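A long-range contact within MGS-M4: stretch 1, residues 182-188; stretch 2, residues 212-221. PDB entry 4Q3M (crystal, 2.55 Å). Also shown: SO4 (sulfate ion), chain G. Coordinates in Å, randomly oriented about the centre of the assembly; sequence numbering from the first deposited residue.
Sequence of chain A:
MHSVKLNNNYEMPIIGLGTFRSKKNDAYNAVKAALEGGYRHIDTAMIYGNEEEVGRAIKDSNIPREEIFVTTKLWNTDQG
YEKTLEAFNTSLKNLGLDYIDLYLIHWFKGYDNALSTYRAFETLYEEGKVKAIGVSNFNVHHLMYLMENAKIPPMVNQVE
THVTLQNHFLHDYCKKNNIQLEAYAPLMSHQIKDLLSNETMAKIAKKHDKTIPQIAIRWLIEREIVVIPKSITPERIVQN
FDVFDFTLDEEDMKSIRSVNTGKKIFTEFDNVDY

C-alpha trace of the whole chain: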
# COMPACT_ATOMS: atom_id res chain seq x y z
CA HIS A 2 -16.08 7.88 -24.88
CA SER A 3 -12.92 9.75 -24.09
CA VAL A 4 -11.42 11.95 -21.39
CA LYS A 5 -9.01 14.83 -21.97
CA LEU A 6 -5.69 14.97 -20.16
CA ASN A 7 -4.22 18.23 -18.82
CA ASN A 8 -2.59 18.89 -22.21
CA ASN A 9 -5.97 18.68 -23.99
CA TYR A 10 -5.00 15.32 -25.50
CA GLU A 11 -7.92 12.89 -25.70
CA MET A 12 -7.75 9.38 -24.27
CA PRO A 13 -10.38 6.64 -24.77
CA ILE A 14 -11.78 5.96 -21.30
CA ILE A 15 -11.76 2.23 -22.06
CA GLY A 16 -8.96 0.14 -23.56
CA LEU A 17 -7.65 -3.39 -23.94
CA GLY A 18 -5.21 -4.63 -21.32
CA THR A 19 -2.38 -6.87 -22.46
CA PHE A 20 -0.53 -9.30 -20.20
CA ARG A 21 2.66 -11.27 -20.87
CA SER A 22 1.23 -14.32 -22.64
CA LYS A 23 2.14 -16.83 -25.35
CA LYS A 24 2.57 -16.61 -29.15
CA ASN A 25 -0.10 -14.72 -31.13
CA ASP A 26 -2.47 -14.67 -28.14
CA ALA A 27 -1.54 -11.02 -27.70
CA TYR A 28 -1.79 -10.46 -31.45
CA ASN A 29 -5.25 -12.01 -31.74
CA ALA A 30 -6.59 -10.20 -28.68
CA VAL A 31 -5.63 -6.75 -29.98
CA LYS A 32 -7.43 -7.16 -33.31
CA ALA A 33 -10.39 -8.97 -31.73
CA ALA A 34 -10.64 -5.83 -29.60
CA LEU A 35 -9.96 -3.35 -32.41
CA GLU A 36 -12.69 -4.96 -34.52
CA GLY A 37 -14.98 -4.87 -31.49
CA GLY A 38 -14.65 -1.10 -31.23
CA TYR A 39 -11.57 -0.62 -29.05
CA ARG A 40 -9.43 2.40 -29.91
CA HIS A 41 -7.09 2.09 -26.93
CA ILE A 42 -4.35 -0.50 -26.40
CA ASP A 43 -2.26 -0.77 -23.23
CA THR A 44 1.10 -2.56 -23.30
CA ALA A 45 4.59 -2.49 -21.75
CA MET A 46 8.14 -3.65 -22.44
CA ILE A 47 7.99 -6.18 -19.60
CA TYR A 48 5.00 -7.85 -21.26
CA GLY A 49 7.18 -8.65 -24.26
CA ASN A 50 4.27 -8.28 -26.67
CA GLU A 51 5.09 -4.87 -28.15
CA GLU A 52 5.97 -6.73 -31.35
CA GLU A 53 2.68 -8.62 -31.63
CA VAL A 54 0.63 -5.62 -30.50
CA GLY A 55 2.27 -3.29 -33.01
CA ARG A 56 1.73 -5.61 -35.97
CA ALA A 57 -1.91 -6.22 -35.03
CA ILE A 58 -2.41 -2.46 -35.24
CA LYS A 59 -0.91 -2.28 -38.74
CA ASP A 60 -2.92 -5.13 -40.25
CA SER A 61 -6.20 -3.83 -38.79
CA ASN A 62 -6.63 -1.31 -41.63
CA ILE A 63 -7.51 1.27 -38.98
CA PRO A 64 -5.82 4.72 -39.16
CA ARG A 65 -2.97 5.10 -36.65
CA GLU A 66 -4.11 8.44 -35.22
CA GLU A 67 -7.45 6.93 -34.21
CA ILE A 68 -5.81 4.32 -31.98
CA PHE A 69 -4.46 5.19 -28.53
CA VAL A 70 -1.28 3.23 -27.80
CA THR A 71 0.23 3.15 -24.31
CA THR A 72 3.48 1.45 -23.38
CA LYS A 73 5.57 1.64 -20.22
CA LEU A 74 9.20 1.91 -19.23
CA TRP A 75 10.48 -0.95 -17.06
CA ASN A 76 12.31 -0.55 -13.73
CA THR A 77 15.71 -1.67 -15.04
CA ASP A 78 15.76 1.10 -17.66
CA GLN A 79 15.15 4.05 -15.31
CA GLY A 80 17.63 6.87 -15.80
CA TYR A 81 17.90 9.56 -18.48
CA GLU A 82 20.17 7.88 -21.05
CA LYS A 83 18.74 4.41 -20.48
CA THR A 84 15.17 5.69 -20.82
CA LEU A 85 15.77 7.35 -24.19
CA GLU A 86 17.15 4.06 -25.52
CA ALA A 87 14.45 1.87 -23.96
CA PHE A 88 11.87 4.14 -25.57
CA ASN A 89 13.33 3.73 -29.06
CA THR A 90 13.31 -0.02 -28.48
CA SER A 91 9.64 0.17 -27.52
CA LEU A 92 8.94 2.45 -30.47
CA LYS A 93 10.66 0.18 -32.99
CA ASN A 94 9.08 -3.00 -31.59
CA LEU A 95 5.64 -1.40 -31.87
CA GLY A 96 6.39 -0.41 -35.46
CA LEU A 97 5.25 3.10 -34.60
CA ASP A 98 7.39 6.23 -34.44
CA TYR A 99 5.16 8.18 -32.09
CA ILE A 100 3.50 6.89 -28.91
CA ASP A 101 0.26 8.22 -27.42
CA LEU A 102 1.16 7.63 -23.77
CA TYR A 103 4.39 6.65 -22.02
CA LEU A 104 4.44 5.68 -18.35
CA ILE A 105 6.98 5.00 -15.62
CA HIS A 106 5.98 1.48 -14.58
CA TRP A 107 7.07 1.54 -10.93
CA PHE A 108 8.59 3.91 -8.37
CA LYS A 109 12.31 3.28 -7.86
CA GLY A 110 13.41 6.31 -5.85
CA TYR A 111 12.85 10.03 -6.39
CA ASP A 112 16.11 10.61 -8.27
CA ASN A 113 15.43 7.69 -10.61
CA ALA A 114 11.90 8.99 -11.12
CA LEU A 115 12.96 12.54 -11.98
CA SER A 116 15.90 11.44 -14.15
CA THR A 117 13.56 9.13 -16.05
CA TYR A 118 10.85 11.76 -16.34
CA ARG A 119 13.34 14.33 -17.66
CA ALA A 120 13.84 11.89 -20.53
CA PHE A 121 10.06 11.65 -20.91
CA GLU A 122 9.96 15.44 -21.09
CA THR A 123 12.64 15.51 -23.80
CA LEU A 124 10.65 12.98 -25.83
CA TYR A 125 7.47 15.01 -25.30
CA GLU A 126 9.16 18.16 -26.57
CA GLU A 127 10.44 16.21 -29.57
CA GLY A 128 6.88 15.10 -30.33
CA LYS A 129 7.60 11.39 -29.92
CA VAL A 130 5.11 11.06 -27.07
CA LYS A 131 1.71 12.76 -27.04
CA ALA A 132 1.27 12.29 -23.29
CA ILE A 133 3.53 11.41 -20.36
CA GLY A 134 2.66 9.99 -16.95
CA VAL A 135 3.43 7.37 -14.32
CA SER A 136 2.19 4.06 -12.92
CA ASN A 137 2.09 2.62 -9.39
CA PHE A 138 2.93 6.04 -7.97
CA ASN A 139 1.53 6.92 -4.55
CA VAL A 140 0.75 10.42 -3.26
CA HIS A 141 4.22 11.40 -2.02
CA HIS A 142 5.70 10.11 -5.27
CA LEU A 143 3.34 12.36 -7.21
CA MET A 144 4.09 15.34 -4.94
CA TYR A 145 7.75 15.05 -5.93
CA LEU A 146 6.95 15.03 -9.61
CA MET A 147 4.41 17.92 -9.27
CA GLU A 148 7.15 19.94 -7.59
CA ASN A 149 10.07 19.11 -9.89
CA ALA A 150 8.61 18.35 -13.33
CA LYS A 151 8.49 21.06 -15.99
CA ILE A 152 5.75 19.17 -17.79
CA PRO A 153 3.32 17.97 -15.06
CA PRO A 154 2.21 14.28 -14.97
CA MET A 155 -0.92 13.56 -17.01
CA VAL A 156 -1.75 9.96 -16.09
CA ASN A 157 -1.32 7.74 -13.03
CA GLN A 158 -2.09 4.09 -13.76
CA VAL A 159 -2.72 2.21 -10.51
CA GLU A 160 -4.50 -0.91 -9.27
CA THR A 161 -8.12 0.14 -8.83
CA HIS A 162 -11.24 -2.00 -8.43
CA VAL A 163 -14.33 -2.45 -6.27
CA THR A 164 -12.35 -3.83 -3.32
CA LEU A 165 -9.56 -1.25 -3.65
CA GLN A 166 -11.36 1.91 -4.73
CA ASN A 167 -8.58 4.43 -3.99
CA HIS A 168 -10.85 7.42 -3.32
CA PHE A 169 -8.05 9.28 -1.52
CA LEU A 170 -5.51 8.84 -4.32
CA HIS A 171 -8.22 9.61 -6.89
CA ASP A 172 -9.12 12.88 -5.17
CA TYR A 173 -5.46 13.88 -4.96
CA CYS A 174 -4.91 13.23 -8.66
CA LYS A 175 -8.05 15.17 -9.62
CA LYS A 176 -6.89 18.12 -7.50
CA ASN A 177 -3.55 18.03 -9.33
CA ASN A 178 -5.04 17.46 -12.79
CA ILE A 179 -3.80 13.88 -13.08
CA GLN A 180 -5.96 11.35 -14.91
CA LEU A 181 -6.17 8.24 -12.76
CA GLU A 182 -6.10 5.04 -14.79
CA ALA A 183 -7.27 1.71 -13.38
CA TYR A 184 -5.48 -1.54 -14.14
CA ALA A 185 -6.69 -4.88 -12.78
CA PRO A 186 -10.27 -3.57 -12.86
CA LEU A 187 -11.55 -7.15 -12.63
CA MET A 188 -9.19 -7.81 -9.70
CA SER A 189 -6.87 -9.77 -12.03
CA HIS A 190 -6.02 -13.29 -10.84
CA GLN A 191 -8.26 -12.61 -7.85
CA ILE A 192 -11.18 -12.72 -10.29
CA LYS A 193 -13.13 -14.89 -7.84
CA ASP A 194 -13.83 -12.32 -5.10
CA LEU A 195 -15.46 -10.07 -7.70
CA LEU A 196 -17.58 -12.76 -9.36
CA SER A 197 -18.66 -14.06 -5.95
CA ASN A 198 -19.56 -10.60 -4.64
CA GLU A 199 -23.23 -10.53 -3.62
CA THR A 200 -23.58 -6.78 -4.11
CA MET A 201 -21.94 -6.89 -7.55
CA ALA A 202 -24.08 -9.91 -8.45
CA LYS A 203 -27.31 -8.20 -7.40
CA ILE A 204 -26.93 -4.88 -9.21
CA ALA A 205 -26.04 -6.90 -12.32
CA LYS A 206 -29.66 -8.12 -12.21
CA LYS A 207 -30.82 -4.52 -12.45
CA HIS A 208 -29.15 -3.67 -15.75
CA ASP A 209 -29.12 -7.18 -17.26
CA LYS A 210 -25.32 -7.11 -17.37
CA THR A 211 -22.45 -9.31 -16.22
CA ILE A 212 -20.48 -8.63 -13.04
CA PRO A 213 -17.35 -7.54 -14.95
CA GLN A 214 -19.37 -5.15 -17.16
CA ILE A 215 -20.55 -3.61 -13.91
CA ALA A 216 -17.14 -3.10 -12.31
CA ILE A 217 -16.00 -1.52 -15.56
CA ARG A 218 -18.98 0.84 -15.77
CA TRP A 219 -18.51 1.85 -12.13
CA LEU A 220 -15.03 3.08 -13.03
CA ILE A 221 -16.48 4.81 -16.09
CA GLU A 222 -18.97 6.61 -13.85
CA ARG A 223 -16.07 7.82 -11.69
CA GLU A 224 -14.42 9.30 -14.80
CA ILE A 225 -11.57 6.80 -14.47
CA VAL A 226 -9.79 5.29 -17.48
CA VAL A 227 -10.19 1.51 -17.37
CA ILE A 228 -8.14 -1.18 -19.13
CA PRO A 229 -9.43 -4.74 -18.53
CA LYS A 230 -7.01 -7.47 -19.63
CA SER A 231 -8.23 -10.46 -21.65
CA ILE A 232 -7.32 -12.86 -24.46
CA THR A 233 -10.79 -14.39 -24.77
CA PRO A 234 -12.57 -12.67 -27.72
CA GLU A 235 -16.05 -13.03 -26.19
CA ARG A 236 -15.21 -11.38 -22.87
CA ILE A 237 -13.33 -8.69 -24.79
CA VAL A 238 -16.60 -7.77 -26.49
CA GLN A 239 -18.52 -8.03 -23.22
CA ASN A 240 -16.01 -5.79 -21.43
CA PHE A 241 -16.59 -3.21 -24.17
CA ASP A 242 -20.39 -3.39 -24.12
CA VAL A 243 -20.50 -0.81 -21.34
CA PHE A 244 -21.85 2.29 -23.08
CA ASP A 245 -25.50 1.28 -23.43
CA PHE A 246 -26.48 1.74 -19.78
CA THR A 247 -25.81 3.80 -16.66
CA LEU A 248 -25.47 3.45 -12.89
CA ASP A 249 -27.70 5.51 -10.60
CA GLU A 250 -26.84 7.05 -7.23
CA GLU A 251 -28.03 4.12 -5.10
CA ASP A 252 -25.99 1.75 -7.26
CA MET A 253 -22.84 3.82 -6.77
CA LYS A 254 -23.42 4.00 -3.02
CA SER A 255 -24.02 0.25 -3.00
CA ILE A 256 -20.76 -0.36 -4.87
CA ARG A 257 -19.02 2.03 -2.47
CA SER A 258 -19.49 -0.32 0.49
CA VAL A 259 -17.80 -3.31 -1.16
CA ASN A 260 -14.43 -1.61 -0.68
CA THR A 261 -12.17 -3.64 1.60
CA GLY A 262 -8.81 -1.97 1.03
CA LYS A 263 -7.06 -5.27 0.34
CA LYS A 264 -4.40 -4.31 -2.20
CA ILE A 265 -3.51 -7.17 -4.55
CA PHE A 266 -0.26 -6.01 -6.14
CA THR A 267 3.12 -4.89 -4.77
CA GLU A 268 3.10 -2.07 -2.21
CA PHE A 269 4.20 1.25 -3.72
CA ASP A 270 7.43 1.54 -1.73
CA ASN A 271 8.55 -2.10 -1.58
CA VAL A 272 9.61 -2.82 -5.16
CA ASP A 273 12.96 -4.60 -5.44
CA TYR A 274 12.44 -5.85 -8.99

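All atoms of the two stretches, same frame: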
# COMPACT_ATOMS: atom_id res chain seq x y z
N GLU A 182 -5.78 6.16 -13.92
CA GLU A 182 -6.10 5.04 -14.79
C GLU A 182 -6.10 3.75 -13.97
O GLU A 182 -5.20 3.52 -13.17
CB GLU A 182 -5.11 4.95 -15.95
CG GLU A 182 -5.47 3.93 -17.01
CD GLU A 182 -4.48 3.89 -18.15
OE1 GLU A 182 -3.33 4.35 -17.96
OE2 GLU A 182 -4.84 3.41 -19.25
N ALA A 183 -7.11 2.92 -14.18
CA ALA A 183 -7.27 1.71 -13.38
C ALA A 183 -6.83 0.46 -14.14
O ALA A 183 -7.42 0.12 -15.17
CB ALA A 183 -8.71 1.56 -12.93
N TYR A 184 -5.80 -0.21 -13.64
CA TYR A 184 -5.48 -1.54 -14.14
C TYR A 184 -5.97 -2.56 -13.12
O TYR A 184 -6.30 -2.20 -11.99
CB TYR A 184 -3.98 -1.70 -14.44
CG TYR A 184 -3.06 -1.91 -13.24
CD1 TYR A 184 -2.92 -3.16 -12.66
CD2 TYR A 184 -2.30 -0.86 -12.74
CE1 TYR A 184 -2.07 -3.36 -11.58
CE2 TYR A 184 -1.45 -1.05 -11.66
CZ TYR A 184 -1.34 -2.30 -11.09
OH TYR A 184 -0.49 -2.49 -10.02
N ALA A 185 -6.02 -3.82 -13.53
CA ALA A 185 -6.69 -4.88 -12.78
C ALA A 185 -8.10 -4.47 -12.33
O ALA A 185 -8.43 -4.57 -11.15
CB ALA A 185 -5.85 -5.28 -11.57
N PRO A 186 -8.94 -4.00 -13.28
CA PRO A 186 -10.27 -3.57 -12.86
C PRO A 186 -11.18 -4.75 -12.50
O PRO A 186 -12.19 -4.56 -11.82
CB PRO A 186 -10.80 -2.83 -14.08
CG PRO A 186 -10.14 -3.51 -15.22
CD PRO A 186 -8.77 -3.91 -14.74
N LEU A 187 -10.81 -5.94 -12.96
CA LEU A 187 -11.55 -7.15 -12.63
C LEU A 187 -10.81 -7.94 -11.56
O LEU A 187 -10.98 -9.16 -11.45
CB LEU A 187 -11.77 -8.00 -13.88
CG LEU A 187 -12.54 -7.34 -15.03
CD1 LEU A 187 -12.88 -8.35 -16.11
CD2 LEU A 187 -13.79 -6.65 -14.51
N MET A 188 -9.98 -7.24 -10.80
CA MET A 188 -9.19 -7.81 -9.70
C MET A 188 -8.22 -8.90 -10.16
O MET A 188 -7.79 -9.73 -9.36
CB MET A 188 -10.12 -8.37 -8.62
CG MET A 188 -10.89 -7.31 -7.85
SD MET A 188 -11.88 -7.98 -6.51
CE MET A 188 -10.62 -8.72 -5.48
N ILE A 212 -21.23 -9.25 -14.13
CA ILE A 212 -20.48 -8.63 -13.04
C ILE A 212 -19.26 -7.83 -13.52
O ILE A 212 -19.04 -6.71 -13.04
CB ILE A 212 -20.04 -9.69 -11.99
CG1 ILE A 212 -21.25 -10.20 -11.21
CG2 ILE A 212 -19.01 -9.11 -11.04
CD1 ILE A 212 -20.90 -11.13 -10.08
N PRO A 213 -18.46 -8.37 -14.46
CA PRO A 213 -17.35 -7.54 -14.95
C PRO A 213 -17.81 -6.24 -15.62
O PRO A 213 -17.24 -5.19 -15.33
CB PRO A 213 -16.66 -8.45 -15.97
CG PRO A 213 -16.98 -9.82 -15.52
CD PRO A 213 -18.38 -9.75 -14.99
N GLN A 214 -18.81 -6.33 -16.49
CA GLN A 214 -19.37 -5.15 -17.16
C GLN A 214 -19.75 -4.07 -16.17
O GLN A 214 -19.65 -2.87 -16.45
CB GLN A 214 -20.59 -5.54 -18.00
CG GLN A 214 -20.26 -6.32 -19.26
CD GLN A 214 -21.51 -6.73 -20.02
OE1 GLN A 214 -22.53 -7.08 -19.43
NE2 GLN A 214 -21.43 -6.67 -21.35
N ILE A 215 -20.20 -4.51 -15.00
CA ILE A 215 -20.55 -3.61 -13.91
C ILE A 215 -19.34 -2.88 -13.34
O ILE A 215 -19.32 -1.65 -13.28
CB ILE A 215 -21.25 -4.38 -12.78
CG1 ILE A 215 -22.65 -4.81 -13.21
CG2 ILE A 215 -21.24 -3.56 -11.49
CD1 ILE A 215 -23.39 -3.77 -14.04
N ALA A 216 -18.35 -3.65 -12.91
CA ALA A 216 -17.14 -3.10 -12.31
C ALA A 216 -16.46 -2.11 -13.25
O ALA A 216 -15.89 -1.12 -12.81
CB ALA A 216 -16.18 -4.22 -11.93
N ILE A 217 -16.55 -2.40 -14.54
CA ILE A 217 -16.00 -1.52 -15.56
C ILE A 217 -16.79 -0.22 -15.63
O ILE A 217 -16.20 0.87 -15.62
CB ILE A 217 -15.99 -2.21 -16.94
CG1 ILE A 217 -15.08 -3.43 -16.91
CG2 ILE A 217 -15.54 -1.24 -18.02
CD1 ILE A 217 -15.17 -4.29 -18.14
N ARG A 218 -18.11 -0.33 -15.69
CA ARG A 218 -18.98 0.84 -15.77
C ARG A 218 -18.83 1.74 -14.55
O ARG A 218 -18.85 2.97 -14.66
CB ARG A 218 -20.45 0.42 -15.91
CG ARG A 218 -21.41 1.59 -16.04
CD ARG A 218 -21.07 2.44 -17.25
NE ARG A 218 -21.75 3.73 -17.22
CZ ARG A 218 -21.62 4.67 -18.16
NH1 ARG A 218 -20.84 4.45 -19.21
NH2 ARG A 218 -22.27 5.82 -18.05
N TRP A 219 -18.69 1.12 -13.38
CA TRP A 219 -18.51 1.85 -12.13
C TRP A 219 -17.29 2.76 -12.20
O TRP A 219 -17.32 3.89 -11.71
CB TRP A 219 -18.40 0.87 -10.97
CG TRP A 219 -17.92 1.48 -9.70
CD1 TRP A 219 -18.61 2.32 -8.87
CD2 TRP A 219 -16.63 1.29 -9.09
NE1 TRP A 219 -17.83 2.67 -7.79
CE2 TRP A 219 -16.61 2.05 -7.90
CE3 TRP A 219 -15.50 0.55 -9.44
CZ2 TRP A 219 -15.50 2.09 -7.07
CZ3 TRP A 219 -14.40 0.60 -8.61
CH2 TRP A 219 -14.41 1.36 -7.44
N LEU A 220 -16.22 2.27 -12.81
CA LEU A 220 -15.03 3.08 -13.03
C LEU A 220 -15.30 4.18 -14.06
O LEU A 220 -14.81 5.30 -13.91
CB LEU A 220 -13.86 2.20 -13.49
CG LEU A 220 -13.28 1.26 -12.43
CD1 LEU A 220 -12.30 0.29 -13.06
CD2 LEU A 220 -12.60 2.06 -11.33
N ILE A 221 -16.07 3.84 -15.09
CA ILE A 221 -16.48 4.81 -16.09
C ILE A 221 -17.25 5.96 -15.45
O ILE A 221 -17.02 7.13 -15.77
CB ILE A 221 -17.36 4.17 -17.18
CG1 ILE A 221 -16.64 3.00 -17.85
CG2 ILE A 221 -17.77 5.21 -18.22
CD1 ILE A 221 -15.43 3.41 -18.64
S SO4 G . -8.08 -7.58 -15.12
O1 SO4 G . -8.10 -9.00 -15.44
O2 SO4 G . -6.72 -7.05 -15.30
O3 SO4 G . -8.99 -6.87 -16.01
O4 SO4 G . -8.49 -7.39 -13.73

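The contact between residues 182-188 and the helix 212-221 is almost entirely apolar: no hydrogen bond crosses the interface, 267 Å² is buried between the two stretches, and the close contacts are between aliphatic side chains, apart from one made by a backbone carbonyl. The first stretch leaves its strand after Tyr184 and folds into a type I turn from Ala185 to Met188, while the second is helical throughout. Their closest approach in register is at the turn, where the CA atoms of Leu187 and Pro213 lie 6.3 Å apart and those of Pro186 and Ile217 6.7 Å; at the strand the spacing widens to 7.9 Å between the CA atoms of Ala183 and Leu220.

Two clusters of aliphatic contacts span this gap. In the first, the CA-to-CB bond of Leu220 points toward the first stretch, and its CD1 methyl meets both Ala183 CB, at 3.8 Å, and Pro186 CB, at 3.6 Å. The chi1 m, chi2 t rotamer of Leu220 carries this methyl into the wider part of the interface, so that a long side chain on the helix is matched by short ones on the strand and turn. Ala183 and Pro186 both point their CA-to-CB bonds toward the helix. The neighbouring Tyr184 points away, as expected from the alternation of side chains along a strand, and takes no part.

The second cluster is centred on Leu187, which has 67 Å² covered by the helix, the largest share of any residue here. Its CA-to-CB bond runs sideways, but the m, t rotamer brings the end of the side chain nearer the helix. There CD2 lies 3.7 Å from Pro213 CB, 4.2 Å from Ile217 CG1 and 4.3 Å from Ala216 CB. A branched aliphatic side chain suits this place: CD2 touches all three residues, CD1 also packs on Pro213, with Leu187 CD1 3.8 Å from Pro213 CB, and there is no polar group to satisfy. Pro213, Ala216, Ile217 and Leu220 occupy positions i, i+3, i+4 and i+7, which gathers them along one side of the helix; Gln214 points away, and the end of Ile215 also leads away.

The small side chain of Ala216 allows a further backbone contact, with its CB 4.0 Å from Pro186 O. This is van der Waals packing. Pro213 lies in the first turn of the helix, where its lack of an amide hydrogen costs no helical hydrogen bond within the stretch, and its carbonyl still accepts one from Ile217 N (3.0 Å to Pro213 O).

Hydrogen bonds within each stretch support the packing surfaces. The turn is closed by Met188 N to Ala185 O at 3.1 Å, and the helix by bonds such as Ala216 N to Ile212 O, also 3.1 Å; that from Leu220 N to Ala216 O, at 3.4 Å, is weak. A sulfate ion, probably from the crystallisation liquor, accepts a hydrogen bond from the turn, with Leu187 N 2.8 Å from sulfate O4.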